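Local coordinates for protein DNA polymerase sliding clamp (Archaeoglobus fulgidus, PDB 1RWZ) that probably acts as a homotrimeric ring that encircles DNA and tethers the replicative polymerase and other DNA-processing proteins to it as a moving platform, at residues I5-L10 against K84-L89; T13-I18 against R73-S78; G33-A38 against I48-K53. All blocks are in the same frame, centred on the assembly; numbering follows the deposited sequence.

Overall arrangement
All three contacts lie in the N-terminal domain of one subunit. Contact 1 belongs to the sheet containing strands 2-7 and 86-91, contact 3 to the one containing 33-39 and 45-52. Contact 3 is nested along the chain inside the loop closed by contact 2, which is itself nested inside the loop closed by contact 1. Helix 8-19 ties them together: it begins in contact 1, meets helix 71-78 in contact 2, and lays V14 and I18 on V49 of contact 3. Between centres, contacts 1 and 2, 2 and 3, and 1 and 3 are about 12, 14 and 16 Å apart. In PCNA clamps such helices line the hole through which DNA passes.

Contact 1 (I5-L10 against K84-L89); sequences IMTGEL and KDLVEL
I5 crosses the aliphatic part of E88 at a slant, where strands 2-7 and 86-91 pair as antiparallel neighbours in the five-stranded sheet of the DNA clamp fold. CG1 of I5 makes the touch, 3.9 Å from CG of E88, and the other branch, CG2, lies 4.3 Å from CD1 of L86. CG of E88 stands anti to its backbone N (chi1 179°), and the chain beyond it is extended. On this same face CD2 of L86 leans over the backbone of T7.

M6 and V87 occupy the other face, which looks into the domain. CG of M6 sits between its own backbone N and carbonyl carbon (chi1 65°). The sulphur, SD, meets CD1 of L89 at 3.8 Å. L11 of helix 8-19 packs on both M6 and V87. In the backbone, M6 and V87 form an antiparallel hydrogen-bonded pair, with V87 N to M6 O at 2.8 Å and M6 N to V87 O at 2.9 Å.

The pairing stops where the first strand turns into helix 8-19. T7 is the N-cap, its OG1 accepting from L10 N at 3.1 Å. At G8 the segments come close: its CA lies 3.8 Å from CG2 of V87, and its N donates to D85 O at 2.7 Å.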
loop_
_atom_site.group_PDB
_atom_site.type_symbol
_atom_site.label_atom_id
_atom_site.label_comp_id
_atom_site.label_asym_id
_atom_site.label_seq_id
_atom_site.Cartn_x
_atom_site.Cartn_y
_atom_site.Cartn_z
ATOM N N ILE A 5 0.363 9.565 -30.618
ATOM C CA ILE A 5 -0.507 9.560 -29.455
ATOM C C ILE A 5 -0.671 8.107 -29.036
ATOM O O ILE A 5 -0.965 7.240 -29.859
ATOM C CB ILE A 5 -1.875 10.200 -29.771
ATOM C CG1 ILE A 5 -1.667 11.676 -30.137
ATOM C CG2 ILE A 5 -2.807 10.074 -28.566
ATOM C CD1 ILE A 5 -2.960 12.450 -30.403
ATOM N N MET A 6 -0.459 7.848 -27.751
ATOM C CA MET A 6 -0.530 6.499 -27.208
ATOM C C MET A 6 -1.187 6.530 -25.831
ATOM O O MET A 6 -1.282 7.588 -25.219
ATOM C CB MET A 6 0.891 5.949 -27.081
ATOM C CG MET A 6 1.742 6.726 -26.072
ATOM S SD MET A 6 3.524 6.622 -26.399
ATOM C CE MET A 6 3.797 4.914 -26.108
ATOM N N THR A 7 -1.637 5.379 -25.339
ATOM C CA THR A 7 -2.252 5.348 -24.017
ATOM C C THR A 7 -1.161 5.525 -22.963
ATOM O O THR A 7 -0.000 5.165 -23.189
ATOM C CB THR A 7 -2.971 4.016 -23.734
ATOM O OG1 THR A 7 -2.005 2.967 -23.570
ATOM C CG2 THR A 7 -3.909 3.668 -24.877
ATOM N N GLY A 8 -1.540 6.087 -21.820
ATOM C CA GLY A 8 -0.586 6.291 -20.745
ATOM C C GLY A 8 0.045 4.985 -20.304
ATOM O O GLY A 8 1.252 4.921 -20.055
ATOM N N GLU A 9 -0.764 3.932 -20.212
ATOM C CA GLU A 9 -0.253 2.633 -19.796
ATOM C C GLU A 9 0.814 2.134 -20.763
ATOM O O GLU A 9 1.812 1.541 -20.346
ATOM C CB GLU A 9 -1.392 1.611 -19.699
ATOM C CG GLU A 9 -0.933 0.217 -19.282
ATOM C CD GLU A 9 -2.071 -0.787 -19.198
ATOM O OE1 GLU A 9 -3.064 -0.633 -19.941
ATOM O OE2 GLU A 9 -1.961 -1.745 -18.399
ATOM N N LEU A 10 0.617 2.375 -22.055
ATOM C CA LEU A 10 1.597 1.921 -23.037
ATOM C C LEU A 10 2.935 2.616 -22.808
ATOM O O LEU A 10 3.986 1.969 -22.774
ATOM C CB LEU A 10 1.094 2.193 -24.456
ATOM C CG LEU A 10 1.959 1.721 -25.630
ATOM C CD1 LEU A 10 2.326 0.242 -25.467
ATOM C CD2 LEU A 10 1.189 1.942 -26.922
ATOM N N LYS A 84 -4.806 5.768 -17.719
ATOM C CA LYS A 84 -5.972 6.115 -18.529
ATOM C C LYS A 84 -5.851 7.440 -19.283
ATOM O O LYS A 84 -6.771 7.847 -19.994
ATOM C CB LYS A 84 -7.226 6.125 -17.655
ATOM C CG LYS A 84 -7.637 4.739 -17.183
ATOM C CD LYS A 84 -8.942 4.778 -16.404
ATOM C CE LYS A 84 -9.436 3.373 -16.088
ATOM N NZ LYS A 84 -10.742 3.398 -15.374
ATOM N N ASP A 85 -4.721 8.116 -19.123
ATOM C CA ASP A 85 -4.483 9.372 -19.827
ATOM C C ASP A 85 -4.036 9.017 -21.241
ATOM O O ASP A 85 -3.495 7.934 -21.466
ATOM C CB ASP A 85 -3.334 10.153 -19.175
ATOM C CG ASP A 85 -3.752 10.910 -17.933
ATOM O OD1 ASP A 85 -2.854 11.237 -17.122
ATOM O OD2 ASP A 85 -4.959 11.192 -17.774
ATOM N N LEU A 86 -4.284 9.907 -22.196
ATOM C CA LEU A 86 -3.790 9.694 -23.550
ATOM C C LEU A 86 -2.568 10.600 -23.563
ATOM O O LEU A 86 -2.629 11.731 -23.072
ATOM C CB LEU A 86 -4.777 10.160 -24.622
ATOM C CG LEU A 86 -5.800 9.149 -25.143
ATOM C CD1 LEU A 86 -6.473 9.723 -26.385
ATOM C CD2 LEU A 86 -5.115 7.836 -25.484
ATOM N N VAL A 87 -1.458 10.113 -24.103
ATOM C CA VAL A 87 -0.243 10.913 -24.131
ATOM C C VAL A 87 0.223 11.169 -25.552
ATOM O O VAL A 87 0.246 10.259 -26.379
ATOM C CB VAL A 87 0.902 10.206 -23.377
ATOM C CG1 VAL A 87 2.092 11.152 -23.240
ATOM C CG2 VAL A 87 0.419 9.731 -22.019
ATOM N N GLU A 88 0.593 12.413 -25.834
ATOM C CA GLU A 88 1.086 12.772 -27.155
ATOM C C GLU A 88 2.580 13.073 -27.048
ATOM O O GLU A 88 3.018 13.778 -26.136
ATOM C CB GLU A 88 0.336 13.996 -27.699
ATOM C CG GLU A 88 0.810 14.470 -29.075
ATOM C CD GLU A 88 -0.075 15.559 -29.665
ATOM O OE1 GLU A 88 -0.711 16.295 -28.886
ATOM O OE2 GLU A 88 -0.128 15.687 -30.906
ATOM N N LEU A 89 3.359 12.507 -27.962
ATOM C CA LEU A 89 4.800 12.736 -27.986
ATOM C C LEU A 89 5.085 13.512 -29.255
ATOM O O LEU A 89 4.638 13.128 -30.337
ATOM C CB LEU A 89 5.570 11.413 -28.016
ATOM C CG LEU A 89 5.345 10.435 -26.862
ATOM C CD1 LEU A 89 6.206 9.194 -27.082
ATOM C CD2 LEU A 89 5.692 11.099 -25.538
#

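Contact 2 (T13-I18 against R73-S78); sequences TVTRAI and RIFDIS
T15 of helix 8-19 points its side chain at I74 and F75 of helix 71-78, a helix-helix contact within the helical layer that the DNA clamp fold sets against its sheets. The two short axes approach to 9.4 Å with their N-to-C directions 139° apart, and the nearest pair of CA atoms belongs to T15 and F75. The meeting is accordingly local, made by a few side chains in the middle of each segment.

Apolar contacts carry it. CG2 of T15, anti to its backbone N, presses on the backbone of the other helix, 3.5 Å from CA of F75, and also meets F75 CB. The same methyl lies at the edge of the F75 ring, near its plane. T15 and I74 cross at about a right angle, with I74 CG2 at 3.9 Å from T15 CG2. CG of F75 is anti to its own N (chi1 -178°), and the ring reaches back to the first helix, where CE1 comes within 3.9 Å of R16 CB. R16 passes the ring obliquely; its CG also meets CE1, and the chain then runs on extended.

No hydrogen bond joins the two six-residue segments, but just outside them NZ of K12, on helix 8-19, bonds to S78 O and so links the helices. OG1 of T15, a van der Waals neighbour of I74 CG2 at 3.7 Å, bonds to the backbone O of L11 one turn earlier. The far side of helix 71-78 faces a neighbouring subunit, where R73 forms a salt bridge with D170 of that subunit, which places the contact just behind the trimer interface. Within the second helix S78 OG donates to F75 O, at a doubtfully short 2.5 Å.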
loop_
_atom_site.group_PDB
_atom_site.type_symbol
_atom_site.label_atom_id
_atom_site.label_comp_id
_atom_site.label_asym_id
_atom_site.label_seq_id
_atom_site.Cartn_x
_atom_site.Cartn_y
_atom_site.Cartn_z
ATOM N N THR A 13 4.522 1.482 -19.269
ATOM C CA THR A 13 5.029 0.117 -19.273
ATOM C C THR A 13 6.306 -0.064 -20.084
ATOM O O THR A 13 7.247 -0.713 -19.619
ATOM C CB THR A 13 3.940 -0.859 -19.771
ATOM O OG1 THR A 13 2.876 -0.889 -18.813
ATOM C CG2 THR A 13 4.502 -2.267 -19.931
ATOM N N VAL A 14 6.355 0.512 -21.280
ATOM C CA VAL A 14 7.540 0.383 -22.120
ATOM C C VAL A 14 8.711 1.172 -21.531
ATOM O O VAL A 14 9.868 0.755 -21.624
ATOM C CB VAL A 14 7.248 0.857 -23.556
ATOM C CG1 VAL A 14 8.524 0.888 -24.369
ATOM C CG2 VAL A 14 6.244 -0.098 -24.210
ATOM N N THR A 15 8.409 2.309 -20.918
ATOM C CA THR A 15 9.451 3.122 -20.300
ATOM C C THR A 15 10.040 2.340 -19.132
ATOM O O THR A 15 11.262 2.268 -18.967
ATOM C CB THR A 15 8.874 4.470 -19.796
ATOM O OG1 THR A 15 8.471 5.259 -20.922
ATOM C CG2 THR A 15 9.922 5.246 -19.002
ATOM N N ARG A 16 9.173 1.736 -18.329
ATOM C CA ARG A 16 9.628 0.958 -17.183
ATOM C C ARG A 16 10.459 -0.249 -17.618
ATOM O O ARG A 16 11.444 -0.597 -16.964
ATOM C CB ARG A 16 8.440 0.474 -16.350
ATOM C CG ARG A 16 8.851 -0.333 -15.125
ATOM C CD ARG A 16 7.663 -0.679 -14.248
ATOM N NE ARG A 16 8.066 -1.421 -13.057
ATOM C CZ ARG A 16 7.227 -1.811 -12.102
ATOM N NH1 ARG A 16 5.933 -1.530 -12.202
ATOM N NH2 ARG A 16 7.678 -2.475 -11.045
ATOM N N ALA A 17 10.060 -0.880 -18.720
ATOM C CA ALA A 17 10.769 -2.054 -19.223
ATOM C C ALA A 17 12.195 -1.721 -19.648
ATOM O O ALA A 17 13.112 -2.514 -19.435
ATOM C CB ALA A 17 10.007 -2.664 -20.397
ATOM N N ILE A 18 12.377 -0.549 -20.248
ATOM C CA ILE A 18 13.694 -0.130 -20.714
ATOM C C ILE A 18 14.584 0.383 -19.587
ATOM O O ILE A 18 15.753 0.006 -19.499
ATOM C CB ILE A 18 13.580 0.975 -21.790
ATOM C CG1 ILE A 18 12.881 0.418 -23.033
ATOM C CG2 ILE A 18 14.963 1.496 -22.168
ATOM C CD1 ILE A 18 12.594 1.460 -24.093
ATOM N N ARG A 73 14.545 10.183 -16.615
ATOM C CA ARG A 73 13.638 11.330 -16.611
ATOM C C ARG A 73 12.241 10.986 -17.110
ATOM O O ARG A 73 11.250 11.319 -16.460
ATOM C CB ARG A 73 14.202 12.468 -17.461
ATOM C CG ARG A 73 15.394 13.169 -16.848
ATOM C CD ARG A 73 15.790 14.384 -17.674
ATOM N NE ARG A 73 16.936 15.088 -17.106
ATOM C CZ ARG A 73 16.929 15.711 -15.930
ATOM N NH1 ARG A 73 15.832 15.725 -15.186
ATOM N NH2 ARG A 73 18.028 16.316 -15.496
ATOM N N ILE A 74 12.156 10.331 -18.266
ATOM C CA ILE A 74 10.857 9.962 -18.813
ATOM C C ILE A 74 10.130 9.059 -17.823
ATOM O O ILE A 74 8.916 9.160 -17.651
ATOM C CB ILE A 74 10.989 9.228 -20.173
ATOM C CG1 ILE A 74 11.642 10.147 -21.208
ATOM C CG2 ILE A 74 9.612 8.792 -20.670
ATOM C CD1 ILE A 74 10.889 11.438 -21.458
ATOM N N PHE A 75 10.876 8.179 -17.163
ATOM C CA PHE A 75 10.271 7.282 -16.193
ATOM C C PHE A 75 9.729 8.085 -15.016
ATOM O O PHE A 75 8.622 7.838 -14.540
ATOM C CB PHE A 75 11.292 6.261 -15.689
ATOM C CG PHE A 75 10.724 5.273 -14.711
ATOM C CD1 PHE A 75 9.594 4.528 -15.036
ATOM C CD2 PHE A 75 11.317 5.081 -13.469
ATOM C CE1 PHE A 75 9.063 3.604 -14.138
ATOM C CE2 PHE A 75 10.794 4.160 -12.566
ATOM C CZ PHE A 75 9.665 3.420 -12.903
ATOM N N ASP A 76 10.513 9.049 -14.551
ATOM C CA ASP A 76 10.092 9.873 -13.430
ATOM C C ASP A 76 8.820 10.632 -13.802
ATOM O O ASP A 76 7.850 10.633 -13.047
ATOM C CB ASP A 76 11.210 10.845 -13.047
ATOM C CG ASP A 76 10.946 11.545 -11.728
ATOM O OD1 ASP A 76 10.409 10.895 -10.805
ATOM O OD2 ASP A 76 11.288 12.740 -11.608
ATOM N N ILE A 77 8.822 11.251 -14.978
ATOM C CA ILE A 77 7.666 12.006 -15.457
ATOM C C ILE A 77 6.455 11.104 -15.700
ATOM O O ILE A 77 5.317 11.509 -15.465
ATOM C CB ILE A 77 7.991 12.754 -16.774
ATOM C CG1 ILE A 77 9.094 13.787 -16.531
ATOM C CG2 ILE A 77 6.741 13.428 -17.318
ATOM C CD1 ILE A 77 8.718 14.883 -15.543
ATOM N N SER A 78 6.701 9.882 -16.166
ATOM C CA SER A 78 5.616 8.943 -16.442
ATOM C C SER A 78 4.838 8.585 -15.178
ATOM O O SER A 78 3.700 8.128 -15.252
ATOM C CB SER A 78 6.161 7.660 -17.079
ATOM O OG SER A 78 6.886 6.889 -16.137
#

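Contact 3 (G33-A38 against I48-K53); sequences GLHSRA and IVDIPK
A beta hairpin of strands 33-39 and 45-52 brings H35 beside D50 in the long antiparallel sheet of the clamp subunit. The two side chains point the same way, CG of H35 standing anti to its backbone N (chi1 177°). ND1 of H35 donates to OD2 of D50 at 2.8 Å, with the oxygen near the ring plane but the donor 43° above the carboxylate plane. At the other ring nitrogen, NE of R37 donates to NE2 at 3.0 Å, nearly flat with both groups. Bonds at both nitrogens hold the imidazole against rotation, and CE1 rests 3.6 Å from CG2 of I48. NH1 of R37 continues the chain of bonds to P120 O.

L34, S36, V49 and I51 lie on the other face, where the last three touch V14 or I18 of helix 8-19. CB of L34 lies 4.1 Å from CB of I51, the side chains side by side, while S36 OG turns to R26 O. Backbone bonds join L34 to I51 and S36 to V49. G33, with backbone angles that suit glycine, brings its CA 3.3 Å from I51 O. One water donates both to L34 O and to D50 OD2, each at 3.1 Å.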
loop_
_atom_site.group_PDB
_atom_site.type_symbol
_atom_site.label_atom_id
_atom_site.label_comp_id
_atom_site.label_asym_id
_atom_site.label_seq_id
_atom_site.Cartn_x
_atom_site.Cartn_y
_atom_site.Cartn_z
ATOM N N GLY A 33 6.702 1.495 -36.930
ATOM C CA GLY A 33 6.414 1.717 -35.520
ATOM C C GLY A 33 7.643 2.083 -34.707
ATOM O O GLY A 33 8.703 2.381 -35.262
ATOM N N LEU A 34 7.502 2.059 -33.386
ATOM C CA LEU A 34 8.600 2.398 -32.489
ATOM C C LEU A 34 9.453 1.183 -32.144
ATOM O O LEU A 34 8.936 0.090 -31.905
ATOM C CB LEU A 34 8.040 3.034 -31.210
ATOM C CG LEU A 34 9.008 3.500 -30.115
ATOM C CD1 LEU A 34 8.323 4.560 -29.265
ATOM C CD2 LEU A 34 9.446 2.321 -29.252
ATOM N N HIS A 35 10.769 1.379 -32.128
ATOM C CA HIS A 35 11.703 0.311 -31.800
ATOM C C HIS A 35 12.815 0.839 -30.902
ATOM O O HIS A 35 13.278 1.963 -31.082
ATOM C CB HIS A 35 12.333 -0.261 -33.073
ATOM C CG HIS A 35 13.365 -1.314 -32.811
ATOM N ND1 HIS A 35 13.039 -2.605 -32.450
ATOM C CD2 HIS A 35 14.719 -1.255 -32.809
ATOM C CE1 HIS A 35 14.146 -3.294 -32.238
ATOM N NE2 HIS A 35 15.179 -2.498 -32.448
ATOM N N SER A 36 13.232 0.031 -29.933
ATOM C CA SER A 36 14.320 0.409 -29.034
ATOM C C SER A 36 14.944 -0.847 -28.440
ATOM O O SER A 36 14.239 -1.771 -28.041
ATOM C CB SER A 36 13.816 1.314 -27.906
ATOM O OG SER A 36 14.900 1.786 -27.114
ATOM N N ARG A 37 16.271 -0.883 -28.390
ATOM C CA ARG A 37 16.972 -2.038 -27.845
ATOM C C ARG A 37 18.141 -1.543 -27.003
ATOM O O ARG A 37 18.726 -0.498 -27.302
ATOM C CB ARG A 37 17.484 -2.926 -28.979
ATOM C CG ARG A 37 18.596 -2.281 -29.784
ATOM C CD ARG A 37 19.035 -3.133 -30.958
ATOM N NE ARG A 37 18.079 -3.090 -32.058
ATOM C CZ ARG A 37 18.349 -3.518 -33.284
ATOM N NH1 ARG A 37 19.548 -4.013 -33.558
ATOM N NH2 ARG A 37 17.426 -3.454 -34.234
ATOM N N ALA A 38 18.472 -2.286 -25.952
ATOM C CA ALA A 38 19.566 -1.907 -25.067
ATOM C C ALA A 38 20.046 -3.076 -24.213
ATOM O O ALA A 38 19.286 -3.991 -23.908
ATOM C CB ALA A 38 19.127 -0.757 -24.160
ATOM N N ILE A 48 14.459 -5.609 -25.920
ATOM C CA ILE A 48 14.116 -5.206 -27.271
ATOM C C ILE A 48 12.638 -4.848 -27.229
ATOM O O ILE A 48 11.807 -5.701 -26.926
ATOM C CB ILE A 48 14.308 -6.358 -28.268
ATOM C CG1 ILE A 48 15.731 -6.924 -28.157
ATOM C CG2 ILE A 48 14.030 -5.860 -29.682
ATOM C CD1 ILE A 48 15.917 -8.262 -28.864
ATOM N N VAL A 49 12.329 -3.589 -27.521
ATOM C CA VAL A 49 10.956 -3.100 -27.501
ATOM C C VAL A 49 10.456 -2.751 -28.895
ATOM O O VAL A 49 11.133 -2.068 -29.662
ATOM C CB VAL A 49 10.821 -1.828 -26.622
ATOM C CG1 VAL A 49 9.404 -1.268 -26.726
ATOM C CG2 VAL A 49 11.151 -2.148 -25.174
ATOM N N ASP A 50 9.258 -3.226 -29.213
ATOM C CA ASP A 50 8.637 -2.940 -30.492
ATOM C C ASP A 50 7.176 -2.572 -30.280
ATOM O O ASP A 50 6.424 -3.339 -29.679
ATOM C CB ASP A 50 8.709 -4.151 -31.431
ATOM C CG ASP A 50 10.085 -4.339 -32.045
ATOM O OD1 ASP A 50 10.794 -5.287 -31.649
ATOM O OD2 ASP A 50 10.457 -3.532 -32.925
ATOM N N ILE A 51 6.792 -1.388 -30.746
ATOM C CA ILE A 51 5.402 -0.949 -30.667
ATOM C C ILE A 51 4.968 -0.675 -32.104
ATOM O O ILE A 51 5.303 0.364 -32.676
ATOM C CB ILE A 51 5.215 0.355 -29.863
ATOM C CG1 ILE A 51 5.851 0.238 -28.481
ATOM C CG2 ILE A 51 3.711 0.637 -29.706
ATOM C CD1 ILE A 51 5.679 1.499 -27.630
ATOM N N PRO A 52 4.230 -1.613 -32.716
ATOM C CA PRO A 52 3.764 -1.441 -34.098
ATOM C C PRO A 52 2.943 -0.160 -34.220
ATOM O O PRO A 52 2.252 0.234 -33.280
ATOM C CB PRO A 52 2.911 -2.688 -34.334
ATOM C CG PRO A 52 3.522 -3.702 -33.412
ATOM C CD PRO A 52 3.771 -2.900 -32.162
ATOM N N LYS A 53 3.007 0.486 -35.379
ATOM C CA LYS A 53 2.266 1.723 -35.586
ATOM C C LYS A 53 0.783 1.592 -35.258
ATOM O O LYS A 53 0.174 2.534 -34.757
ATOM C CB LYS A 53 2.430 2.208 -37.028
ATOM C CG LYS A 53 1.902 1.250 -38.077
ATOM C CD LYS A 53 2.111 1.818 -39.477
ATOM C CE LYS A 53 1.572 0.870 -40.537
ATOM N NZ LYS A 53 1.776 1.404 -41.912
HETATM O O HOH W 1 8.494 -1.623 -34.425
#